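Local coordinates for RNA-binding protein RMD9, mitochondrial (Saccharomyces cerevisiae S288C, PDB 7A9X), which binds a dodecameric RNA motif in the 3'-untranslated regions of yeast mitochondrial mRNAs and takes part in their processing or stability, at residues Ser53-Ser58 with Val108-His113; Thr322-Leu327 with Asn364-Thr369; Asn329-Gln334 with Phe371-Ile376. All coordinates share one frame; numbering follows the deposited sequence.

Interaction 1 (Ser53-Ser58 with Val108-His113). With nucleotides of chain B.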
loop_
_atom_site.group_PDB
_atom_site.type_symbol
_atom_site.label_atom_id
_atom_site.label_comp_id
_atom_site.label_asym_id
_atom_site.label_seq_id
_atom_site.Cartn_x
_atom_site.Cartn_y
_atom_site.Cartn_z
ATOM N N SER A 53 -13.760 21.152 -13.054
ATOM C CA SER A 53 -14.793 20.520 -12.242
ATOM C C SER A 53 -14.212 19.391 -11.400
ATOM O O SER A 53 -14.505 19.282 -10.203
ATOM C CB SER A 53 -15.918 19.998 -13.136
ATOM O OG SER A 53 -16.917 19.335 -12.383
ATOM N N ALA A 54 -13.378 18.546 -12.008
ATOM C CA ALA A 54 -12.803 17.424 -11.282
ATOM C C ALA A 54 -11.704 17.868 -10.322
ATOM O O ALA A 54 -11.530 17.254 -9.264
ATOM C CB ALA A 54 -12.271 16.386 -12.271
ATOM N N LEU A 55 -10.952 18.919 -10.668
ATOM C CA LEU A 55 -9.951 19.434 -9.740
ATOM C C LEU A 55 -10.607 20.051 -8.513
ATOM O O LEU A 55 -10.106 19.902 -7.392
ATOM C CB LEU A 55 -9.051 20.450 -10.440
ATOM C CG LEU A 55 -7.819 19.910 -11.168
ATOM C CD1 LEU A 55 -7.084 21.036 -11.879
ATOM C CD2 LEU A 55 -6.886 19.193 -10.198
ATOM N N LYS A 56 -11.728 20.750 -8.704
ATOM C CA LYS A 56 -12.436 21.318 -7.564
ATOM C C LYS A 56 -13.029 20.228 -6.683
ATOM O O LYS A 56 -13.082 20.384 -5.458
ATOM C CB LYS A 56 -13.529 22.271 -8.046
ATOM C CG LYS A 56 -14.156 23.104 -6.941
ATOM C CD LYS A 56 -15.182 24.075 -7.498
ATOM C CE LYS A 56 -15.778 24.938 -6.399
ATOM N NZ LYS A 56 -16.829 25.853 -6.923
ATOM N N TYR A 57 -13.468 19.119 -7.282
ATOM C CA TYR A 57 -13.984 18.005 -6.495
ATOM C C TYR A 57 -12.886 17.363 -5.656
ATOM O O TYR A 57 -13.107 17.025 -4.487
ATOM C CB TYR A 57 -14.631 16.970 -7.419
ATOM C CG TYR A 57 -15.046 15.680 -6.736
ATOM C CD1 TYR A 57 -16.303 15.549 -6.160
ATOM C CD2 TYR A 57 -14.185 14.588 -6.684
ATOM C CE1 TYR A 57 -16.687 14.372 -5.541
ATOM C CE2 TYR A 57 -14.562 13.407 -6.068
ATOM C CZ TYR A 57 -15.814 13.305 -5.498
ATOM O OH TYR A 57 -16.192 12.132 -4.885
ATOM N N SER A 58 -11.695 17.188 -6.231
ATOM C CA SER A 58 -10.635 16.451 -5.556
ATOM C C SER A 58 -9.901 17.280 -4.511
ATOM O O SER A 58 -9.148 16.712 -3.713
ATOM C CB SER A 58 -9.635 15.913 -6.581
ATOM O OG SER A 58 -9.085 16.960 -7.361
ATOM N N VAL A 108 -2.183 21.874 -19.913
ATOM C CA VAL A 108 -1.481 20.611 -19.712
ATOM C C VAL A 108 -1.162 20.412 -18.236
ATOM O O VAL A 108 -1.310 19.309 -17.697
ATOM C CB VAL A 108 -0.209 20.564 -20.578
ATOM C CG1 VAL A 108 0.533 19.249 -20.376
ATOM C CG2 VAL A 108 -0.558 20.757 -22.045
ATOM N N SER A 109 -0.732 21.479 -17.559
ATOM C CA SER A 109 -0.382 21.378 -16.146
ATOM C C SER A 109 -1.600 21.048 -15.292
ATOM O O SER A 109 -1.508 20.247 -14.354
ATOM C CB SER A 109 0.265 22.679 -15.675
ATOM O OG SER A 109 1.459 22.941 -16.392
ATOM N N ARG A 110 -2.748 21.659 -15.597
ATOM C CA ARG A 110 -3.967 21.347 -14.859
ATOM C C ARG A 110 -4.384 19.897 -15.062
ATOM O O ARG A 110 -4.927 19.271 -14.146
ATOM C CB ARG A 110 -5.092 22.292 -15.282
ATOM C CG ARG A 110 -4.831 23.760 -14.962
ATOM C CD ARG A 110 -5.362 24.149 -13.591
ATOM N NE ARG A 110 -6.811 24.337 -13.598
ATOM C CZ ARG A 110 -7.524 24.697 -12.535
ATOM N NH1 ARG A 110 -8.839 24.844 -12.633
ATOM N NH2 ARG A 110 -6.925 24.906 -11.369
ATOM N N LEU A 111 -4.131 19.344 -16.252
ATOM C CA LEU A 111 -4.445 17.940 -16.496
ATOM C C LEU A 111 -3.523 17.020 -15.707
ATOM O O LEU A 111 -3.979 16.032 -15.121
ATOM C CB LEU A 111 -4.353 17.630 -17.989
ATOM C CG LEU A 111 -4.662 16.183 -18.375
ATOM C CD1 LEU A 111 -6.085 15.822 -17.977
ATOM C CD2 LEU A 111 -4.449 15.967 -19.863
ATOM N N ILE A 112 -2.222 17.329 -15.684
ATOM C CA ILE A 112 -1.272 16.507 -14.937
ATOM C C ILE A 112 -1.623 16.502 -13.454
ATOM O O ILE A 112 -1.620 15.449 -12.804
ATOM C CB ILE A 112 0.168 16.999 -15.172
ATOM C CG1 ILE A 112 0.552 16.867 -16.647
ATOM C CG2 ILE A 112 1.137 16.227 -14.299
ATOM C CD1 ILE A 112 1.946 17.372 -16.954
ATOM N N HIS A 113 -1.924 17.677 -12.899
ATOM C CA HIS A 113 -2.366 17.757 -11.510
ATOM C C HIS A 113 -3.599 16.890 -11.282
ATOM O O HIS A 113 -3.689 16.169 -10.280
ATOM C CB HIS A 113 -2.644 19.217 -11.145
ATOM C CG HIS A 113 -3.030 19.434 -9.714
ATOM N ND1 HIS A 113 -3.429 20.663 -9.235
ATOM C CD2 HIS A 113 -3.075 18.587 -8.658
ATOM C CE1 HIS A 113 -3.708 20.563 -7.948
ATOM N NE2 HIS A 113 -3.500 19.313 -7.572
ATOM P P A B 6 1.398 13.870 0.343
ATOM O OP1 A B 6 2.504 12.950 0.711
ATOM O OP2 A B 6 1.311 14.388 -1.046
ATOM O "O5'" A B 6 0.002 13.172 0.659
ATOM C "C5'" A B 6 -0.263 12.559 1.918
ATOM C "C4'" A B 6 -1.345 11.512 1.800
ATOM O "O4'" A B 6 -2.615 12.173 1.538
ATOM C "C3'" A B 6 -1.142 10.518 0.661
ATOM O "O3'" A B 6 -1.680 9.249 1.020
ATOM C "C2'" A B 6 -1.971 11.127 -0.466
ATOM O "O2'" A B 6 -2.394 10.220 -1.461
ATOM C "C1'" A B 6 -3.145 11.723 0.303
ATOM N N9 A B 6 -3.741 12.863 -0.389
ATOM C C8 A B 6 -3.165 14.090 -0.597
ATOM N N7 A B 6 -3.926 14.916 -1.268
ATOM C C5 A B 6 -5.071 14.179 -1.524
ATOM C C6 A B 6 -6.256 14.494 -2.202
ATOM N N6 A B 6 -6.483 15.683 -2.763
ATOM N N1 A B 6 -7.205 13.536 -2.283
ATOM C C2 A B 6 -6.971 12.346 -1.717
ATOM N N3 A B 6 -5.895 11.931 -1.054
ATOM C C4 A B 6 -4.973 12.908 -0.991
ATOM P P A B 4 -0.696 22.301 -5.654
ATOM O OP1 A B 4 0.190 22.389 -6.842
ATOM O OP2 A B 4 -1.900 21.435 -5.700
ATOM O "O5'" A B 4 0.152 21.817 -4.394
ATOM C "C5'" A B 4 1.342 22.485 -3.999
ATOM C "C4'" A B 4 1.551 22.399 -2.506
ATOM O "O4'" A B 4 0.598 23.259 -1.824
ATOM C "C3'" A B 4 1.332 21.031 -1.877
ATOM O "O3'" A B 4 2.449 20.169 -2.016
ATOM C "C2'" A B 4 1.006 21.382 -0.431
ATOM O "O2'" A B 4 2.187 21.696 0.291
ATOM C "C1'" A B 4 0.189 22.661 -0.612
ATOM N N9 A B 4 -1.250 22.360 -0.706
ATOM C C8 A B 4 -2.055 22.432 -1.817
ATOM N N7 A B 4 -3.298 22.082 -1.587
ATOM C C5 A B 4 -3.309 21.753 -0.237
ATOM C C6 A B 4 -4.330 21.303 0.620
ATOM N N6 A B 4 -5.590 21.100 0.230
ATOM N N1 A B 4 -4.009 21.069 1.912
ATOM C C2 A B 4 -2.745 21.272 2.307
ATOM N N3 A B 4 -1.699 21.692 1.597
ATOM C C4 A B 4 -2.053 21.917 0.318
#

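Interaction 2 (Thr322-Leu327 with Asn364-Thr369). With nucleotides of chain B.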
loop_
_atom_site.group_PDB
_atom_site.type_symbol
_atom_site.label_atom_id
_atom_site.label_comp_id
_atom_site.label_asym_id
_atom_site.label_seq_id
_atom_site.Cartn_x
_atom_site.Cartn_y
_atom_site.Cartn_z
ATOM N N THR A 322 4.309 6.466 7.704
ATOM C CA THR A 322 5.329 7.100 8.530
ATOM C C THR A 322 5.476 6.388 9.870
ATOM O O THR A 322 6.596 6.204 10.365
ATOM C CB THR A 322 4.976 8.570 8.742
ATOM O OG1 THR A 322 4.788 9.204 7.470
ATOM C CG2 THR A 322 6.074 9.278 9.503
ATOM N N VAL A 323 4.357 5.981 10.471
ATOM C CA VAL A 323 4.412 5.273 11.746
ATOM C C VAL A 323 5.057 3.903 11.573
ATOM O O VAL A 323 5.895 3.491 12.385
ATOM C CB VAL A 323 3.001 5.169 12.353
ATOM C CG1 VAL A 323 3.046 4.463 13.694
ATOM C CG2 VAL A 323 2.398 6.552 12.499
ATOM N N ASN A 324 4.683 3.180 10.512
ATOM C CA ASN A 324 5.257 1.858 10.267
ATOM C C ASN A 324 6.769 1.930 10.106
ATOM O O ASN A 324 7.500 1.099 10.661
ATOM C CB ASN A 324 4.627 1.229 9.022
ATOM C CG ASN A 324 3.160 0.905 9.206
ATOM O OD1 ASN A 324 2.688 0.715 10.329
ATOM N ND2 ASN A 324 2.429 0.831 8.099
ATOM N N SER A 325 7.257 2.911 9.343
ATOM C CA SER A 325 8.697 3.067 9.170
ATOM C C SER A 325 9.377 3.393 10.493
ATOM O O SER A 325 10.482 2.910 10.766
ATOM C CB SER A 325 8.983 4.154 8.135
ATOM O OG SER A 325 10.370 4.431 8.057
ATOM N N PHE A 326 8.730 4.212 11.326
ATOM C CA PHE A 326 9.283 4.541 12.636
ATOM C C PHE A 326 9.346 3.309 13.532
ATOM O O PHE A 326 10.355 3.078 14.211
ATOM C CB PHE A 326 8.443 5.649 13.274
ATOM C CG PHE A 326 8.910 6.074 14.636
ATOM C CD1 PHE A 326 10.251 6.323 14.884
ATOM C CD2 PHE A 326 7.997 6.258 15.662
ATOM C CE1 PHE A 326 10.675 6.725 16.140
ATOM C CE2 PHE A 326 8.413 6.662 16.918
ATOM C CZ PHE A 326 9.754 6.897 17.157
ATOM N N LEU A 327 8.283 2.500 13.539
ATOM C CA LEU A 327 8.290 1.263 14.314
ATOM C C LEU A 327 9.380 0.314 13.833
ATOM O O LEU A 327 10.045 -0.341 14.643
ATOM C CB LEU A 327 6.925 0.583 14.227
ATOM C CG LEU A 327 5.753 1.260 14.935
ATOM C CD1 LEU A 327 4.454 0.562 14.574
ATOM C CD2 LEU A 327 5.974 1.244 16.438
ATOM N N ASN A 364 -1.304 -2.615 12.379
ATOM C CA ASN A 364 -1.254 -3.891 13.084
ATOM C C ASN A 364 -0.396 -4.909 12.344
ATOM O O ASN A 364 0.200 -5.790 12.976
ATOM C CB ASN A 364 -2.672 -4.421 13.294
ATOM C CG ASN A 364 -3.483 -3.548 14.231
ATOM O OD1 ASN A 364 -2.945 -2.961 15.171
ATOM N ND2 ASN A 364 -4.784 -3.457 13.981
ATOM N N ASN A 365 -0.314 -4.801 11.016
ATOM C CA ASN A 365 0.574 -5.675 10.254
ATOM C C ASN A 365 2.021 -5.491 10.689
ATOM O O ASN A 365 2.728 -6.466 10.971
ATOM C CB ASN A 365 0.422 -5.401 8.758
ATOM C CG ASN A 365 1.292 -6.306 7.908
ATOM O OD1 ASN A 365 1.503 -7.474 8.237
ATOM N ND2 ASN A 365 1.805 -5.769 6.809
ATOM N N THR A 366 2.478 -4.238 10.752
ATOM C CA THR A 366 3.838 -3.960 11.198
ATOM C C THR A 366 4.050 -4.407 12.639
ATOM O O THR A 366 5.089 -4.990 12.968
ATOM C CB THR A 366 4.138 -2.467 11.051
ATOM O OG1 THR A 366 3.923 -2.070 9.692
ATOM C CG2 THR A 366 5.580 -2.164 11.439
ATOM N N PHE A 367 3.064 -4.161 13.506
ATOM C CA PHE A 367 3.225 -4.436 14.931
ATOM C C PHE A 367 3.285 -5.934 15.210
ATOM O O PHE A 367 4.167 -6.405 15.937
ATOM C CB PHE A 367 2.086 -3.785 15.715
ATOM C CG PHE A 367 2.042 -4.177 17.161
ATOM C CD1 PHE A 367 3.050 -3.783 18.030
ATOM C CD2 PHE A 367 0.991 -4.935 17.654
ATOM C CE1 PHE A 367 3.015 -4.141 19.366
ATOM C CE2 PHE A 367 0.946 -5.295 18.989
ATOM C CZ PHE A 367 1.961 -4.898 19.846
ATOM N N PHE A 368 2.349 -6.703 14.650
ATOM C CA PHE A 368 2.321 -8.132 14.934
ATOM C C PHE A 368 3.430 -8.888 14.215
ATOM O O PHE A 368 3.827 -9.965 14.673
ATOM C CB PHE A 368 0.954 -8.717 14.579
ATOM C CG PHE A 368 -0.117 -8.390 15.582
ATOM C CD1 PHE A 368 0.029 -8.757 16.911
ATOM C CD2 PHE A 368 -1.265 -7.717 15.199
ATOM C CE1 PHE A 368 -0.953 -8.456 17.840
ATOM C CE2 PHE A 368 -2.251 -7.413 16.124
ATOM C CZ PHE A 368 -2.096 -7.783 17.443
ATOM N N THR A 369 3.938 -8.350 13.104
ATOM C CA THR A 369 5.134 -8.920 12.497
ATOM C C THR A 369 6.320 -8.801 13.444
ATOM O O THR A 369 7.077 -9.760 13.636
ATOM C CB THR A 369 5.428 -8.229 11.164
ATOM O OG1 THR A 369 4.317 -8.415 10.276
ATOM C CG2 THR A 369 6.678 -8.800 10.522
ATOM P P U B 10 -0.956 -6.692 3.313
ATOM O OP1 U B 10 0.400 -7.290 3.200
ATOM O OP2 U B 10 -1.834 -6.649 2.114
ATOM O "O5'" U B 10 -1.732 -7.460 4.475
ATOM C "C5'" U B 10 -1.067 -7.868 5.663
ATOM C "C4'" U B 10 -1.971 -8.714 6.524
ATOM O "O4'" U B 10 -3.172 -7.962 6.827
ATOM C "C3'" U B 10 -2.473 -10.000 5.881
ATOM O "O3'" U B 10 -1.563 -11.075 6.052
ATOM C "C2'" U B 10 -3.816 -10.240 6.565
ATOM O "O2'" U B 10 -3.643 -10.920 7.799
ATOM C "C1'" U B 10 -4.294 -8.814 6.849
ATOM N N1 U B 10 -5.277 -8.323 5.855
ATOM C C2 U B 10 -6.616 -8.406 6.186
ATOM O O2 U B 10 -7.009 -8.867 7.243
ATOM N N3 U B 10 -7.478 -7.926 5.232
ATOM C C4 U B 10 -7.142 -7.382 4.009
ATOM O O4 U B 10 -8.035 -6.994 3.256
ATOM C C5 U B 10 -5.737 -7.330 3.742
ATOM C C6 U B 10 -4.875 -7.788 4.653
#

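Interaction 3 (Asn329-Gln334 with Phe371-Ile376)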
loop_
_atom_site.group_PDB
_atom_site.type_symbol
_atom_site.label_atom_id
_atom_site.label_comp_id
_atom_site.label_asym_id
_atom_site.label_seq_id
_atom_site.Cartn_x
_atom_site.Cartn_y
_atom_site.Cartn_z
ATOM N N ASN A 329 12.219 1.089 12.304
ATOM C CA ASN A 329 13.539 1.611 12.643
ATOM C C ASN A 329 13.875 1.363 14.109
ATOM O O ASN A 329 15.029 1.075 14.446
ATOM C CB ASN A 329 13.613 3.102 12.321
ATOM C CG ASN A 329 13.628 3.372 10.834
ATOM O OD1 ASN A 329 14.010 2.511 10.041
ATOM N ND2 ASN A 329 13.216 4.573 10.446
ATOM N N ILE A 330 12.883 1.483 14.993
ATOM C CA ILE A 330 13.102 1.179 16.405
ATOM C C ILE A 330 13.468 -0.288 16.582
ATOM O O ILE A 330 14.385 -0.630 17.339
ATOM C CB ILE A 330 11.855 1.550 17.231
ATOM C CG1 ILE A 330 11.610 3.059 17.197
ATOM C CG2 ILE A 330 11.996 1.058 18.666
ATOM C CD1 ILE A 330 10.327 3.470 17.887
ATOM N N TRP A 331 12.763 -1.177 15.881
ATOM C CA TRP A 331 13.022 -2.606 16.016
ATOM C C TRP A 331 14.383 -2.980 15.439
ATOM O O TRP A 331 15.115 -3.783 16.030
ATOM C CB TRP A 331 11.905 -3.400 15.340
ATOM C CG TRP A 331 12.014 -4.889 15.500
ATOM C CD1 TRP A 331 12.118 -5.816 14.503
ATOM C CD2 TRP A 331 12.031 -5.621 16.731
ATOM N NE1 TRP A 331 12.193 -7.080 15.037
ATOM C CE2 TRP A 331 12.143 -6.988 16.403
ATOM C CE3 TRP A 331 11.955 -5.255 18.079
ATOM C CZ2 TRP A 331 12.184 -7.987 17.373
ATOM C CZ3 TRP A 331 11.997 -6.249 19.041
ATOM C CH2 TRP A 331 12.110 -7.598 18.683
ATOM N N LYS A 332 14.745 -2.403 14.291
ATOM C CA LYS A 332 16.038 -2.717 13.692
ATOM C C LYS A 332 17.197 -2.179 14.523
ATOM O O LYS A 332 18.246 -2.827 14.611
ATOM C CB LYS A 332 16.109 -2.165 12.268
ATOM C CG LYS A 332 15.126 -2.815 11.310
ATOM C CD LYS A 332 15.005 -2.027 10.018
ATOM C CE LYS A 332 13.860 -2.551 9.165
ATOM N NZ LYS A 332 13.614 -1.696 7.971
ATOM N N ALA A 333 17.025 -1.018 15.151
ATOM C CA ALA A 333 18.136 -0.367 15.833
ATOM C C ALA A 333 18.245 -0.732 17.306
ATOM O O ALA A 333 19.362 -0.799 17.836
ATOM C CB ALA A 333 18.016 1.151 15.698
ATOM N N GLN A 334 17.122 -0.973 17.981
ATOM C CA GLN A 334 17.116 -1.153 19.424
ATOM C C GLN A 334 16.731 -2.549 19.886
ATOM O O GLN A 334 17.094 -2.921 21.007
ATOM C CB GLN A 334 16.166 -0.142 20.086
ATOM C CG GLN A 334 16.570 1.306 19.886
ATOM C CD GLN A 334 15.634 2.263 20.589
ATOM O OE1 GLN A 334 14.572 1.866 21.065
ATOM N NE2 GLN A 334 16.023 3.531 20.665
ATOM N N PHE A 371 5.941 -8.408 16.690
ATOM C CA PHE A 371 5.581 -9.193 17.869
ATOM C C PHE A 371 6.050 -10.637 17.734
ATOM O O PHE A 371 6.786 -11.151 18.584
ATOM C CB PHE A 371 4.070 -9.145 18.110
ATOM C CG PHE A 371 3.619 -9.977 19.284
ATOM C CD1 PHE A 371 3.288 -11.317 19.127
ATOM C CD2 PHE A 371 3.540 -9.421 20.550
ATOM C CE1 PHE A 371 2.886 -12.082 20.212
ATOM C CE2 PHE A 371 3.136 -10.180 21.637
ATOM C CZ PHE A 371 2.810 -11.509 21.469
ATOM N N PHE A 372 5.625 -11.312 16.665
ATOM C CA PHE A 372 5.925 -12.731 16.527
ATOM C C PHE A 372 7.368 -12.999 16.118
ATOM O O PHE A 372 7.803 -14.153 16.185
ATOM C CB PHE A 372 4.942 -13.372 15.548
ATOM C CG PHE A 372 3.547 -13.498 16.102
ATOM C CD1 PHE A 372 3.200 -14.575 16.898
ATOM C CD2 PHE A 372 2.594 -12.525 15.849
ATOM C CE1 PHE A 372 1.925 -14.688 17.421
ATOM C CE2 PHE A 372 1.317 -12.636 16.365
ATOM C CZ PHE A 372 0.982 -13.721 17.153
ATOM N N GLU A 373 8.120 -11.979 15.706
ATOM C CA GLU A 373 9.565 -12.151 15.616
ATOM C C GLU A 373 10.197 -12.125 17.001
ATOM O O GLU A 373 11.128 -12.888 17.278
ATOM C CB GLU A 373 10.185 -11.072 14.728
ATOM C CG GLU A 373 9.874 -11.229 13.254
ATOM C CD GLU A 373 10.580 -10.197 12.403
ATOM O OE1 GLU A 373 11.428 -9.460 12.949
ATOM O OE2 GLU A 373 10.287 -10.124 11.192
ATOM N N ASN A 374 9.687 -11.263 17.881
ATOM C CA ASN A 374 10.209 -11.183 19.240
ATOM C C ASN A 374 9.882 -12.446 20.030
ATOM O O ASN A 374 10.753 -13.017 20.696
ATOM C CB ASN A 374 9.645 -9.941 19.934
ATOM C CG ASN A 374 10.243 -9.717 21.306
ATOM O OD1 ASN A 374 11.403 -9.328 21.429
ATOM N ND2 ASN A 374 9.450 -9.949 22.348
ATOM N N TYR A 375 8.634 -12.907 19.958
ATOM C CA TYR A 375 8.195 -14.098 20.683
ATOM C C TYR A 375 8.240 -15.350 19.815
ATOM O O TYR A 375 7.408 -16.249 19.964
ATOM C CB TYR A 375 6.797 -13.877 21.250
ATOM C CG TYR A 375 6.763 -12.871 22.378
ATOM C CD1 TYR A 375 7.220 -13.210 23.649
ATOM C CD2 TYR A 375 6.283 -11.583 22.172
ATOM C CE1 TYR A 375 7.196 -12.295 24.685
ATOM C CE2 TYR A 375 6.254 -10.661 23.201
ATOM C CZ TYR A 375 6.713 -11.023 24.456
ATOM O OH TYR A 375 6.688 -10.110 25.485
ATOM N N ILE A 376 9.222 -15.432 18.913
ATOM C CA ILE A 376 9.311 -16.557 17.983
ATOM C C ILE A 376 9.508 -17.872 18.727
ATOM O O ILE A 376 9.015 -18.921 18.292
ATOM C CB ILE A 376 10.440 -16.304 16.960
ATOM C CG1 ILE A 376 10.530 -17.449 15.948
ATOM C CG2 ILE A 376 11.781 -16.104 17.661
ATOM C CD1 ILE A 376 11.575 -17.241 14.882
#

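Interaction 1 (Ser53-Ser58 with Val108-His113)
Leu55 lays its two methyl groups over two flat side chains of the facing helix, the guanidinium of Arg110 and the imidazole of His113. CD2 sits above the middle of the His113 ring, 3.9 Å from its centroid and only 12° off the ring normal, a CH-pi contact made squarely on one face. CD1 turns to the other neighbour: it lies over one face of the Arg110 guanidinium, displaced toward its rim, 3.7 Å from NE, and also rests against the Arg110 carbonyl. The arginine chain is bent at both chi2 and chi3, which folds it back past the methyl and lets NH1 hydrogen-bond Ser52, just before the first segment. In His113, CG stands anti to the backbone N (chi1 -177°), carrying the ring out between Leu55 and the RNA. There ND1 is hydrogen-bonded to Tyr169 OH and the ring stacks with His173, both on helix 168-180, so its rotation is fixed by more than the leucine. OP2 of A4 of chain B approaches the ring obliquely, 3.0 Å from His113 CE1. Farther along helix 52-59 the backbone touches a base: N6 of A6 of chain B donates to Ser58 O over 3.0 Å with an N-H...O angle of 160°. Helices 52-59 and 105-128, which precede the first pentatricopeptide repeat, join here through Leu55, with Ser58 OG hydrogen-bonded to Asn117 as a second tie, and border the RNA path. Apolar packing of this kind leaves Arg110 NH1 and His113 ND1 to bond Ser52 and Tyr169, and the A4 phosphate would probably favour a protonated imidazole.

Interaction 2 (Thr322-Leu327 with Asn364-Thr369)
Asn324 meets Thr366 where the two helices come closest, their CA atoms 6.1 Å apart. With its CG beside the backbone N (chi1 -67°), the asparagine brings CB and the amide up to the threonine hydroxyl. Thr366 OG1 lies 3.1 Å from Asn324 CG and equally near OD1. Around this meeting point Asn324 ND2 and Thr366 OG1 each have a weak hydrogen bond to Ser362, one turn earlier on helix 357-374, the first to its OG and the second to its carbonyl O. One turn on from Asn324, Leu327 continues the contact with carbon alone: its CB is 4.1 Å from the Thr366 methyl, CG2, which also faces Asn324 O at 3.9 Å. Thr366 therefore divides its two branches, the hydroxyl toward the amide and the methyl toward the leucine. Beside it, Asn365 packs its amide carbon CG 3.6 Å from C5' of U10 of chain B. The contact joins helices 320-334 and 357-374, assigned to the fifth and sixth pentatricopeptide repeats of this alpha-solenoid; helix 337-351 lies between them in sequence and touches both, meeting Leu327 through Val340 and Ile343 and stacking Trp344 on Phe367.

Interaction 3 (Asn329-Gln334 with Phe371-Ile376)
Trp331 stretches from helix 320-334 toward the end of helix 357-374, meeting Glu373 and Asn374 with the rim of its indole. From CB, which is directed at the other helix, CG continues anti to the backbone N (chi1 -176°), and the ring is thereby carried across the gap between backbones whose nearest CA atoms are 9.6 Å apart. On the five-membered side, CD1 passes 4.0 Å from Glu373 OE1, and NE1 donates to that same oxygen in a rather long hydrogen bond of 3.3 Å, bent to 151° at the hydrogen. The oxygen is tilted somewhat out of the indole plane, and NE1 meets it nearly along the C-O axis. Glu373, extended beyond CG, thus reaches the indole with its carboxylate turned obliquely to the ring. These helices are assigned to consecutive pentatricopeptide repeats, whose stacked hairpins build the alpha-solenoid, and the indole bridges them near the surface. Farther round the ring, CZ2 stands 4.1 Å from Asn374 CB, while CH2 packs against the same CB at 3.6 Å. At the outermost corner CH2 also comes 3.3 Å from Asn374 OD1, which sits at the ring edge near its plane, the amide itself standing steeply across the indole at 76°. With an alanine here, Glu373 would probably be left without its indole donor and a gap would open beside Asn374.

Overall arrangement
Interactions 2 and 3 use the same two helices, 320-334 and 357-374, with centres about 10 Å apart. Interaction 2 is a buried meeting of short side chains where the backbones come close; interaction 3 is a surface contact farther along, where a tryptophan spans the wider separation and a hydrogen bond to a carboxylate joins the packing. Interaction 1 is buried too, but holds a different pair, helices 52-59 and 105-128, before the pentatricopeptide repeats, and relies on leucine methyls over flat polar groups. Its centre is about 34 Å from that of interaction 2. Both interactions 1 and 2 border bound RNA, whereas the nearest atoms of interaction 3 and the RNA are about 10 Å apart.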